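Local coordinates for glutathione S-transferase family protein (Populus trichocarpa, PDB 5F06), which probably joins glutathione to electrophilic compounds, releasing a halide from halide substrates, as a phi-class glutathione transferase of cytoplasmic detoxification, at residues E65-T70 and E101-R106; V16-H21 and A165-L170; Y72-F77 and D83-E88. All coordinates share one frame; numbering follows the deposited sequence. Where two conformers were deposited one is given.

Contact 1. Residues E65-T70 and E101-R106; sequences ESRAIT and EVESHR. With GSH (glutathione), chain C.
At the glutathione site, where the thioredoxin-like domain meets the helical domain, Arg67 on the first turn of helix 66-76 reaches across to Glu103 on helix 90-120. The two side chains come from opposite directions and meet side-on in a salt bridge: NE of Arg67 donates its N-H to OE1 of Glu103 at 2.8 Å, and NH2 of Arg67 to OE2 of Glu103 at 3.1 Å. Both oxygens use syn lone pairs, and guanidinium and carboxylate lie only 11° from coplanar. With CG of Arg67 anti to the carbonyl carbon (chi1 -59°) and the chain extended to NE, the guanidinium is carried across to Glu103, a reach that suits a long side chain. Its remaining nitrogen, NH1, lies 3.1 Å from O11 of glutathione. That carboxylate is bound by Ser66, whose backbone N holds O12 and whose small hydroxyl OG holds O11 at 2.7 Å, while OE1 of Glu65 accepts from the ligand amine N1 at 2.8 Å. A leucine in place of Arg67 would probably leave the buried Glu103 carboxylate without its countercharge and weaken the positive surroundings of O11. This Glu-Ser pair, reading the gamma-glutamyl end from a helix N-terminus, is typical of the glutathione site of GSTs.

Contact 2. Residues V16-H21 and A165-L170; sequences VLTCLH and ADLHHL
Leu167 sets CG anti to its backbone nitrogen (chi1 -176°) and points toward helix 11-22, where its CD1 lies 3.8 Å from CA of Cys19 and 4.2 Å from its CB. Cys19 suits this place because its slim side chain lets the methyl come up against the helix backbone, where the two backbones are 7.4 Å apart between the CA atoms of Cys19 and Leu167. Thr18 was modelled in two conformers, so its part is tentative: in the one given, it meets Leu167 tip to tip, CG2 of Thr18 3.6 Å from CD2 of Leu167, and Leu170 crosses it at about a right angle.

Beyond Leu167 the chain makes a type I turn to Leu170, which brings both leucines to the same helix 11-22. Within that turn region ND1 of His169 donates to the carbonyl O of Ala165 at 2.7 Å, with the acceptor in the ring plane. At the start of helix 164-167, OD2 of Asp166 accepts from N of Ser163 and OG of Ser163 from N of Ala165, which resembles the N-capping box known in GSTs. No hydrogen bond joins the two segments themselves, although O of His168 accepts from NE of Arg15 close by. Cohesion between these segments of the two domains therefore probably rests largely on van der Waals fit and the exclusion of water.

Contact 3. Residues Y72-F77 and D83-E88; sequences YIAEKF and DLIRHE
CB of Ala74 packs against CG2 of Ile85 at 3.7 Å and CB of Leu84 at 4.3 Å. Alanine's single methyl lets the loop 83-88 come close to helix 66-76, the CA atoms of Ala74 and Leu84 being 6.3 Å apart. Ile85 has CG1 between N and the carbonyl carbon (chi1 60°), an orientation that brings CD1 to Glu75. There the two side chains cross at about a right angle, with OE2 of Glu75 3.3 Å from CD1 of Ile85, so that partly exposed Glu75 keeps its carboxylate beside the methyl.

The loop belongs to the linker of the GST fold, leading from the last helix of the thioredoxin-like domain to helix 90-120, the first of the helical domain.

Hydrogen bonds between the segments pass through water: one molecule donates to O of Ala74 at 2.9 Å and weakly accepts from N of Leu84. Inside the loop, OD1 of Asp83 accepts from N of His87 at 3.2 Å through its syn lone pair, a bond that suits the short aspartate side chain folding back on its own loop. O of Asp83 receives NH1 of Arg86 at 2.9 Å. Arg86 also forms a salt bridge with Glu92 and a cation-pi contact with Phe161.

Overall arrangement
Contacts 1 and 2 join the thioredoxin-like and helical domains; contact 3 holds the linker between them against helix 66-76. Contacts 1 and 3 use opposite ends of that helix, their centres 15 Å apart, while contact 2 joins helix 11-22 to the end of helix 164-167 and the turn after it; its centre is 10 Å from contact 1 and 12 Å from contact 3. Along the chain the loops are nested: contact 3 within contact 1, and both within contact 2. Thr70 probably hydrogen-bonds His168, tying contacts 1 and 2, and Leu84 packs on Cys19 and Leu167, tying 2 to 3. The seam thus runs from the buried contact beside the glutathione site to the partly buried linker, and contacts 1 and 3 also touch the second subunit.

Contact 1. Residues E65-T70 and E101-R106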
loop_
_atom_site.group_PDB
_atom_site.type_symbol
_atom_site.label_atom_id
_atom_site.label_comp_id
_atom_site.label_asym_id
_atom_site.label_seq_id
_atom_site.Cartn_x
_atom_site.Cartn_y
_atom_site.Cartn_z
ATOM N N GLU A 65 5.680 -9.228 2.852
ATOM C CA GLU A 65 4.504 -8.394 2.549
ATOM C C GLU A 65 3.537 -9.166 1.657
ATOM O O GLU A 65 3.848 -9.518 0.513
ATOM C CB GLU A 65 4.874 -7.052 1.899
ATOM C CG GLU A 65 5.527 -6.083 2.855
ATOM C CD GLU A 65 4.581 -5.654 3.968
ATOM O OE1 GLU A 65 3.378 -5.451 3.685
ATOM O OE2 GLU A 65 5.040 -5.531 5.124
ATOM N N SER A 66 2.356 -9.430 2.208
ATOM C CA SER A 66 1.388 -10.302 1.563
ATOM C C SER A 66 1.050 -9.834 0.156
ATOM O O SER A 66 0.918 -10.648 -0.749
ATOM C CB SER A 66 0.106 -10.391 2.398
ATOM O OG SER A 66 -0.471 -9.110 2.589
ATOM N N ARG A 67 0.923 -8.524 -0.025
ATOM C CA ARG A 67 0.485 -7.980 -1.306
ATOM C C ARG A 67 1.638 -7.873 -2.312
ATOM O O ARG A 67 1.409 -7.759 -3.519
ATOM C CB ARG A 67 -0.171 -6.616 -1.099
ATOM C CG ARG A 67 -1.385 -6.640 -0.155
ATOM C CD ARG A 67 -1.751 -5.230 0.288
ATOM N NE ARG A 67 -2.856 -5.185 1.246
ATOM C CZ ARG A 67 -2.746 -5.476 2.539
ATOM N NH1 ARG A 67 -1.579 -5.856 3.050
ATOM N NH2 ARG A 67 -3.811 -5.395 3.326
ATOM N N ALA A 68 2.873 -7.900 -1.822
ATOM C CA ALA A 68 4.025 -8.024 -2.717
ATOM C C ALA A 68 4.063 -9.447 -3.266
ATOM O O ALA A 68 4.370 -9.680 -4.440
ATOM C CB ALA A 68 5.321 -7.689 -1.996
ATOM N N ILE A 69 3.728 -10.400 -2.406
ATOM C CA ILE A 69 3.752 -11.804 -2.787
ATOM C C ILE A 69 2.643 -12.098 -3.795
ATOM O O ILE A 69 2.866 -12.780 -4.790
ATOM C CB ILE A 69 3.603 -12.721 -1.555
ATOM C CG1 ILE A 69 4.814 -12.561 -0.634
ATOM C CG2 ILE A 69 3.474 -14.170 -1.986
ATOM C CD1 ILE A 69 4.644 -13.179 0.751
ATOM N N THR A 70 1.448 -11.580 -3.549
ATOM C CA THR A 70 0.343 -11.788 -4.482
ATOM C C THR A 70 0.633 -11.133 -5.831
ATOM O O THR A 70 0.365 -11.718 -6.879
ATOM C CB THR A 70 -0.984 -11.238 -3.939
ATOM O OG1 THR A 70 -0.838 -9.849 -3.608
ATOM C CG2 THR A 70 -1.436 -12.022 -2.705
ATOM N N GLU A 101 -4.421 0.050 -4.549
ATOM C CA GLU A 101 -3.852 1.111 -3.732
ATOM C C GLU A 101 -4.908 1.657 -2.783
ATOM O O GLU A 101 -4.592 2.036 -1.664
ATOM C CB GLU A 101 -3.281 2.240 -4.589
ATOM C CG GLU A 101 -1.938 1.911 -5.207
ATOM C CD GLU A 101 -0.872 1.635 -4.162
ATOM O OE1 GLU A 101 -0.775 2.413 -3.189
ATOM O OE2 GLU A 101 -0.138 0.634 -4.309
ATOM N N VAL A 102 -6.160 1.684 -3.227
ATOM C CA VAL A 102 -7.261 2.096 -2.365
ATOM C C VAL A 102 -7.369 1.140 -1.178
ATOM O O VAL A 102 -7.562 1.569 -0.044
ATOM C CB VAL A 102 -8.602 2.146 -3.133
ATOM C CG1 VAL A 102 -9.792 2.255 -2.175
ATOM C CG2 VAL A 102 -8.600 3.306 -4.109
ATOM N N GLU A 103 -7.235 -0.155 -1.442
ATOM C CA GLU A 103 -7.289 -1.148 -0.373
ATOM C C GLU A 103 -6.153 -0.944 0.626
ATOM O O GLU A 103 -6.359 -1.032 1.841
ATOM C CB GLU A 103 -7.238 -2.564 -0.951
ATOM C CG GLU A 103 -7.516 -3.675 0.072
ATOM C CD GLU A 103 -6.282 -4.114 0.844
ATOM O OE1 GLU A 103 -5.166 -4.046 0.281
ATOM O OE2 GLU A 103 -6.428 -4.538 2.013
ATOM N N SER A 104 -4.957 -0.657 0.121
ATOM C CA SER A 104 -3.794 -0.487 0.983
ATOM C C SER A 104 -3.865 0.764 1.862
ATOM O O SER A 104 -3.492 0.719 3.036
ATOM C CB SER A 104 -2.515 -0.434 0.145
ATOM O OG SER A 104 -2.219 -1.706 -0.401
ATOM N N HIS A 105 -4.328 1.876 1.297
ATOM C CA HIS A 105 -4.199 3.173 1.970
ATOM C C HIS A 105 -5.502 3.729 2.523
ATOM O O HIS A 105 -5.482 4.716 3.263
ATOM C CB HIS A 105 -3.583 4.195 1.014
ATOM C CG HIS A 105 -2.175 3.870 0.628
ATOM N ND1 HIS A 105 -1.088 4.264 1.378
ATOM C CD2 HIS A 105 -1.679 3.166 -0.414
ATOM C CE1 HIS A 105 0.019 3.828 0.805
ATOM N NE2 HIS A 105 -0.313 3.156 -0.283
ATOM N N ARG A 106 -6.623 3.103 2.173
ATOM C CA ARG A 106 -7.930 3.568 2.632
ATOM C C ARG A 106 -8.746 2.469 3.325
ATOM O O ARG A 106 -9.229 2.675 4.436
ATOM C CB ARG A 106 -8.712 4.154 1.455
ATOM C CG ARG A 106 -7.971 5.304 0.778
ATOM C CD ARG A 106 -8.814 6.030 -0.241
ATOM N NE ARG A 106 -8.112 7.196 -0.782
ATOM C CZ ARG A 106 -8.084 8.394 -0.205
ATOM N NH1 ARG A 106 -8.717 8.606 0.945
ATOM N NH2 ARG A 106 -7.420 9.387 -0.777
HETATM N N1 GSH C . 1.823 -5.602 5.964
HETATM C CA1 GSH C . 2.016 -6.958 6.363
HETATM C C1 GSH C . 1.530 -7.885 5.269
HETATM O O11 GSH C . 0.519 -7.577 4.587
HETATM O O12 GSH C . 2.130 -8.964 5.044
HETATM C CB1 GSH C . 1.268 -7.231 7.654
HETATM C CG1 GSH C . 1.707 -8.582 8.199
HETATM C CD1 GSH C . 0.945 -8.956 9.464
HETATM O OE1 GSH C . 0.204 -8.153 10.010
HETATM N N2 GSH C . 1.111 -10.278 9.990
HETATM C CA2 GSH C . 0.429 -10.710 11.170
HETATM C C2 GSH C . 1.448 -11.247 12.172
HETATM O O2 GSH C . 2.481 -11.750 11.776
HETATM C CB2 GSH C . -0.508 -11.846 10.822
HETATM S SG2 GSH C . -1.924 -11.262 9.916
HETATM N N3 GSH C . 1.187 -11.170 13.586
HETATM C CA3 GSH C . 2.153 -11.696 14.534
HETATM C C3 GSH C . 2.800 -10.572 15.338
HETATM O O31 GSH C . 3.308 -10.822 16.466
HETATM O O32 GSH C . 2.828 -9.400 14.882
#

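Contact 2. Residues V16-H21 and A165-L170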
loop_
_atom_site.group_PDB
_atom_site.type_symbol
_atom_site.label_atom_id
_atom_site.label_comp_id
_atom_site.label_asym_id
_atom_site.label_seq_id
_atom_site.Cartn_x
_atom_site.Cartn_y
_atom_site.Cartn_z
ATOM N N VAL A 16 -2.579 -14.465 0.568
ATOM C CA VAL A 16 -1.745 -15.141 -0.422
ATOM C C VAL A 16 -2.382 -16.461 -0.853
ATOM O O VAL A 16 -2.434 -16.777 -2.048
ATOM C CB VAL A 16 -0.324 -15.409 0.123
ATOM C CG1 VAL A 16 0.536 -16.102 -0.929
ATOM C CG2 VAL A 16 0.331 -14.116 0.567
ATOM N N LEU A 17 -2.875 -17.227 0.116
ATOM C CA LEU A 17 -3.440 -18.536 -0.181
ATOM C C LEU A 17 -4.535 -18.455 -1.240
ATOM O O LEU A 17 -4.562 -19.260 -2.168
ATOM C CB LEU A 17 -3.988 -19.184 1.089
ATOM C CG LEU A 17 -2.931 -19.704 2.065
ATOM C CD1 LEU A 17 -3.581 -20.156 3.349
ATOM C CD2 LEU A 17 -2.135 -20.847 1.446
ATOM N N THR A 18 -5.432 -17.481 -1.120
ATOM C CA THR A 18 -6.522 -17.373 -2.079
ATOM C C THR A 18 -5.974 -16.997 -3.456
ATOM O O THR A 18 -6.470 -17.480 -4.478
ATOM C CB THR A 18 -7.595 -16.353 -1.624
ATOM O OG1 THR A 18 -8.676 -16.338 -2.566
ATOM C CG2 THR A 18 -7.015 -14.959 -1.492
ATOM N N CYS A 19 -4.936 -16.163 -3.488
ATOM C CA CYS A 19 -4.290 -15.811 -4.750
ATOM C C CYS A 19 -3.671 -17.048 -5.407
ATOM O O CYS A 19 -3.843 -17.271 -6.608
ATOM C CB CYS A 19 -3.217 -14.740 -4.537
ATOM S SG CYS A 19 -2.333 -14.262 -6.061
ATOM N N LEU A 20 -2.960 -17.850 -4.620
ATOM C CA LEU A 20 -2.375 -19.092 -5.123
ATOM C C LEU A 20 -3.438 -20.004 -5.748
ATOM O O LEU A 20 -3.204 -20.597 -6.802
ATOM C CB LEU A 20 -1.634 -19.826 -4.001
ATOM C CG LEU A 20 -0.317 -19.183 -3.551
ATOM C CD1 LEU A 20 0.107 -19.675 -2.171
ATOM C CD2 LEU A 20 0.778 -19.466 -4.567
ATOM N N HIS A 21 -4.605 -20.107 -5.116
ATOM C CA HIS A 21 -5.674 -20.963 -5.634
ATOM C C HIS A 21 -6.322 -20.387 -6.887
ATOM O O HIS A 21 -6.658 -21.135 -7.811
ATOM C CB HIS A 21 -6.746 -21.199 -4.565
ATOM C CG HIS A 21 -6.272 -22.028 -3.416
ATOM N ND1 HIS A 21 -5.602 -23.221 -3.589
ATOM C CD2 HIS A 21 -6.376 -21.846 -2.079
ATOM C CE1 HIS A 21 -5.312 -23.736 -2.407
ATOM N NE2 HIS A 21 -5.771 -22.920 -1.474
ATOM N N ALA A 165 -7.590 -6.430 -6.851
ATOM C CA ALA A 165 -8.138 -5.383 -5.993
ATOM C C ALA A 165 -9.184 -5.944 -5.037
ATOM O O ALA A 165 -9.114 -5.713 -3.831
ATOM C CB ALA A 165 -8.737 -4.260 -6.835
ATOM N N ASP A 166 -10.156 -6.678 -5.574
ATOM C CA ASP A 166 -11.188 -7.286 -4.742
ATOM C C ASP A 166 -10.582 -8.322 -3.802
ATOM O O ASP A 166 -10.882 -8.343 -2.607
ATOM C CB ASP A 166 -12.264 -7.937 -5.610
ATOM C CG ASP A 166 -12.736 -7.034 -6.726
ATOM O OD1 ASP A 166 -13.625 -6.188 -6.480
ATOM O OD2 ASP A 166 -12.207 -7.175 -7.850
ATOM N N LEU A 167 -9.726 -9.173 -4.359
ATOM C CA LEU A 167 -9.114 -10.272 -3.619
ATOM C C LEU A 167 -8.467 -9.810 -2.318
ATOM O O LEU A 167 -8.620 -10.456 -1.274
ATOM C CB LEU A 167 -8.071 -10.976 -4.495
ATOM C CG LEU A 167 -7.400 -12.215 -3.890
ATOM C CD1 LEU A 167 -7.063 -13.219 -4.979
ATOM C CD2 LEU A 167 -6.143 -11.866 -3.087
ATOM N N HIS A 168 -7.745 -8.695 -2.374
ATOM C CA HIS A 168 -7.016 -8.227 -1.203
ATOM C C HIS A 168 -7.938 -7.904 -0.030
ATOM O O HIS A 168 -7.484 -7.859 1.109
ATOM C CB HIS A 168 -6.164 -7.005 -1.553
ATOM C CG HIS A 168 -4.919 -7.344 -2.304
ATOM N ND1 HIS A 168 -4.088 -6.386 -2.841
ATOM C CD2 HIS A 168 -4.361 -8.542 -2.608
ATOM C CE1 HIS A 168 -3.071 -6.978 -3.446
ATOM N NE2 HIS A 168 -3.213 -8.284 -3.319
ATOM N N HIS A 169 -9.226 -7.706 -0.309
ATOM C CA HIS A 169 -10.213 -7.364 0.725
ATOM C C HIS A 169 -10.746 -8.573 1.495
ATOM O O HIS A 169 -11.388 -8.420 2.533
ATOM C CB HIS A 169 -11.415 -6.649 0.107
ATOM C CG HIS A 169 -11.117 -5.281 -0.414
ATOM N ND1 HIS A 169 -10.476 -5.064 -1.613
ATOM C CD2 HIS A 169 -11.388 -4.057 0.094
ATOM C CE1 HIS A 169 -10.359 -3.766 -1.819
ATOM N NE2 HIS A 169 -10.908 -3.131 -0.799
ATOM N N LEU A 170 -10.512 -9.768 0.974
ATOM C CA LEU A 170 -11.206 -10.946 1.479
ATOM C C LEU A 170 -10.901 -11.275 2.947
ATOM O O LEU A 170 -11.830 -11.485 3.725
ATOM C CB LEU A 170 -10.893 -12.164 0.600
ATOM C CG LEU A 170 -11.640 -12.218 -0.741
ATOM C CD1 LEU A 170 -11.044 -13.295 -1.633
ATOM C CD2 LEU A 170 -13.137 -12.469 -0.551
#

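Contact 3. Residues Y72-F77 and D83-E88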
loop_
_atom_site.group_PDB
_atom_site.type_symbol
_atom_site.label_atom_id
_atom_site.label_comp_id
_atom_site.label_asym_id
_atom_site.label_seq_id
_atom_site.Cartn_x
_atom_site.Cartn_y
_atom_site.Cartn_z
ATOM N N TYR A 72 3.564 -10.457 -7.135
ATOM C CA TYR A 72 4.588 -11.274 -7.773
ATOM C C TYR A 72 3.976 -12.491 -8.461
ATOM O O TYR A 72 4.211 -12.735 -9.647
ATOM C CB TYR A 72 5.620 -11.723 -6.739
ATOM C CG TYR A 72 6.648 -12.659 -7.303
ATOM C CD1 TYR A 72 7.560 -12.217 -8.254
ATOM C CD2 TYR A 72 6.715 -13.982 -6.893
ATOM C CE1 TYR A 72 8.507 -13.063 -8.779
ATOM C CE2 TYR A 72 7.665 -14.842 -7.417
ATOM C CZ TYR A 72 8.557 -14.374 -8.359
ATOM O OH TYR A 72 9.512 -15.213 -8.891
ATOM N N ILE A 73 3.190 -13.248 -7.705
ATOM C CA ILE A 73 2.538 -14.449 -8.216
ATOM C C ILE A 73 1.626 -14.116 -9.397
ATOM O O ILE A 73 1.659 -14.790 -10.430
ATOM C CB ILE A 73 1.730 -15.141 -7.097
ATOM C CG1 ILE A 73 2.686 -15.716 -6.048
ATOM C CG2 ILE A 73 0.846 -16.250 -7.657
ATOM C CD1 ILE A 73 2.000 -16.174 -4.772
ATOM N N ALA A 74 0.824 -13.067 -9.248
ATOM C CA ALA A 74 -0.115 -12.667 -10.291
ATOM C C ALA A 74 0.602 -12.267 -11.581
ATOM O O ALA A 74 0.135 -12.568 -12.679
ATOM C CB ALA A 74 -0.991 -11.525 -9.797
ATOM N N GLU A 75 1.742 -11.599 -11.446
ATOM C CA GLU A 75 2.506 -11.155 -12.605
ATOM C C GLU A 75 3.268 -12.314 -13.252
ATOM O O GLU A 75 3.288 -12.445 -14.476
ATOM C CB GLU A 75 3.476 -10.039 -12.202
ATOM C CG GLU A 75 4.471 -9.631 -13.282
ATOM C CD GLU A 75 3.794 -9.100 -14.530
ATOM O OE1 GLU A 75 4.297 -9.370 -15.641
ATOM O OE2 GLU A 75 2.759 -8.410 -14.402
ATOM N N LYS A 76 3.885 -13.156 -12.430
ATOM C CA LYS A 76 4.757 -14.207 -12.937
ATOM C C LYS A 76 3.985 -15.285 -13.691
ATOM O O LYS A 76 4.455 -15.800 -14.705
ATOM C CB LYS A 76 5.547 -14.849 -11.794
ATOM C CG LYS A 76 6.394 -16.032 -12.243
ATOM C CD LYS A 76 7.423 -16.418 -11.205
ATOM C CE LYS A 76 8.208 -17.642 -11.635
ATOM N NZ LYS A 76 9.451 -17.791 -10.828
ATOM N N PHE A 77 2.799 -15.621 -13.198
ATOM C CA PHE A 77 2.009 -16.693 -13.798
ATOM C C PHE A 77 0.852 -16.135 -14.624
ATOM O O PHE A 77 -0.268 -16.632 -14.576
ATOM C CB PHE A 77 1.521 -17.635 -12.704
ATOM C CG PHE A 77 2.643 -18.282 -11.956
ATOM C CD1 PHE A 77 3.346 -19.332 -12.522
ATOM C CD2 PHE A 77 3.030 -17.815 -10.714
ATOM C CE1 PHE A 77 4.393 -19.924 -11.850
ATOM C CE2 PHE A 77 4.080 -18.406 -10.035
ATOM C CZ PHE A 77 4.763 -19.461 -10.606
ATOM N N ASP A 83 -7.248 -14.411 -14.449
ATOM C CA ASP A 83 -6.588 -13.183 -14.883
ATOM C C ASP A 83 -6.740 -12.067 -13.842
ATOM O O ASP A 83 -7.600 -11.193 -13.978
ATOM C CB ASP A 83 -7.177 -12.751 -16.229
ATOM C CG ASP A 83 -6.489 -11.536 -16.816
ATOM O OD1 ASP A 83 -5.412 -11.145 -16.318
ATOM O OD2 ASP A 83 -7.032 -10.983 -17.794
ATOM N N LEU A 84 -5.893 -12.099 -12.813
ATOM C CA LEU A 84 -6.059 -11.226 -11.648
ATOM C C LEU A 84 -5.626 -9.774 -11.875
ATOM O O LEU A 84 -6.199 -8.868 -11.268
ATOM C CB LEU A 84 -5.281 -11.784 -10.450
ATOM C CG LEU A 84 -5.877 -12.989 -9.719
ATOM C CD1 LEU A 84 -4.889 -13.538 -8.702
ATOM C CD2 LEU A 84 -7.185 -12.607 -9.030
ATOM N N ILE A 85 -4.617 -9.550 -12.720
ATOM C CA ILE A 85 -4.107 -8.192 -12.936
ATOM C C ILE A 85 -4.276 -7.712 -14.381
ATOM O O ILE A 85 -3.774 -6.651 -14.750
ATOM C CB ILE A 85 -2.622 -8.077 -12.520
ATOM C CG1 ILE A 85 -1.740 -9.041 -13.322
ATOM C CG2 ILE A 85 -2.488 -8.336 -11.017
ATOM C CD1 ILE A 85 -0.249 -8.792 -13.142
ATOM N N ARG A 86 -5.001 -8.493 -15.181
ATOM C CA ARG A 86 -5.487 -8.058 -16.494
ATOM C C ARG A 86 -4.346 -7.832 -17.493
ATOM O O ARG A 86 -4.142 -6.727 -17.994
ATOM C CB ARG A 86 -6.335 -6.790 -16.341
ATOM C CG ARG A 86 -7.291 -6.817 -15.143
ATOM C CD ARG A 86 -8.131 -8.091 -15.087
ATOM N NE ARG A 86 -9.098 -8.175 -16.172
ATOM C CZ ARG A 86 -9.902 -9.214 -16.376
ATOM N NH1 ARG A 86 -9.855 -10.268 -15.569
ATOM N NH2 ARG A 86 -10.758 -9.201 -17.385
ATOM N N HIS A 87 -3.630 -8.909 -17.802
ATOM C CA HIS A 87 -2.400 -8.832 -18.592
ATOM C C HIS A 87 -2.596 -8.581 -20.093
ATOM O O HIS A 87 -1.612 -8.479 -20.828
ATOM C CB HIS A 87 -1.594 -10.124 -18.411
ATOM C CG HIS A 87 -2.234 -11.328 -19.029
ATOM N ND1 HIS A 87 -3.211 -12.061 -18.393
ATOM C CD2 HIS A 87 -2.033 -11.928 -20.226
ATOM C CE1 HIS A 87 -3.588 -13.060 -19.171
ATOM N NE2 HIS A 87 -2.889 -13.001 -20.290
ATOM N N GLU A 88 -3.839 -8.493 -20.557
ATOM C CA GLU A 88 -4.092 -8.255 -21.983
ATOM C C GLU A 88 -5.042 -7.082 -22.214
ATOM O O GLU A 88 -5.596 -6.918 -23.303
ATOM C CB GLU A 88 -4.631 -9.528 -22.649
ATOM C CG GLU A 88 -5.716 -10.261 -21.873
ATOM C CD GLU A 88 -6.104 -11.589 -22.516
ATOM O OE1 GLU A 88 -5.407 -12.032 -23.458
ATOM O OE2 GLU A 88 -7.106 -12.192 -22.077
HETATM O O HOH W 1 -2.700 -12.937 -12.794
#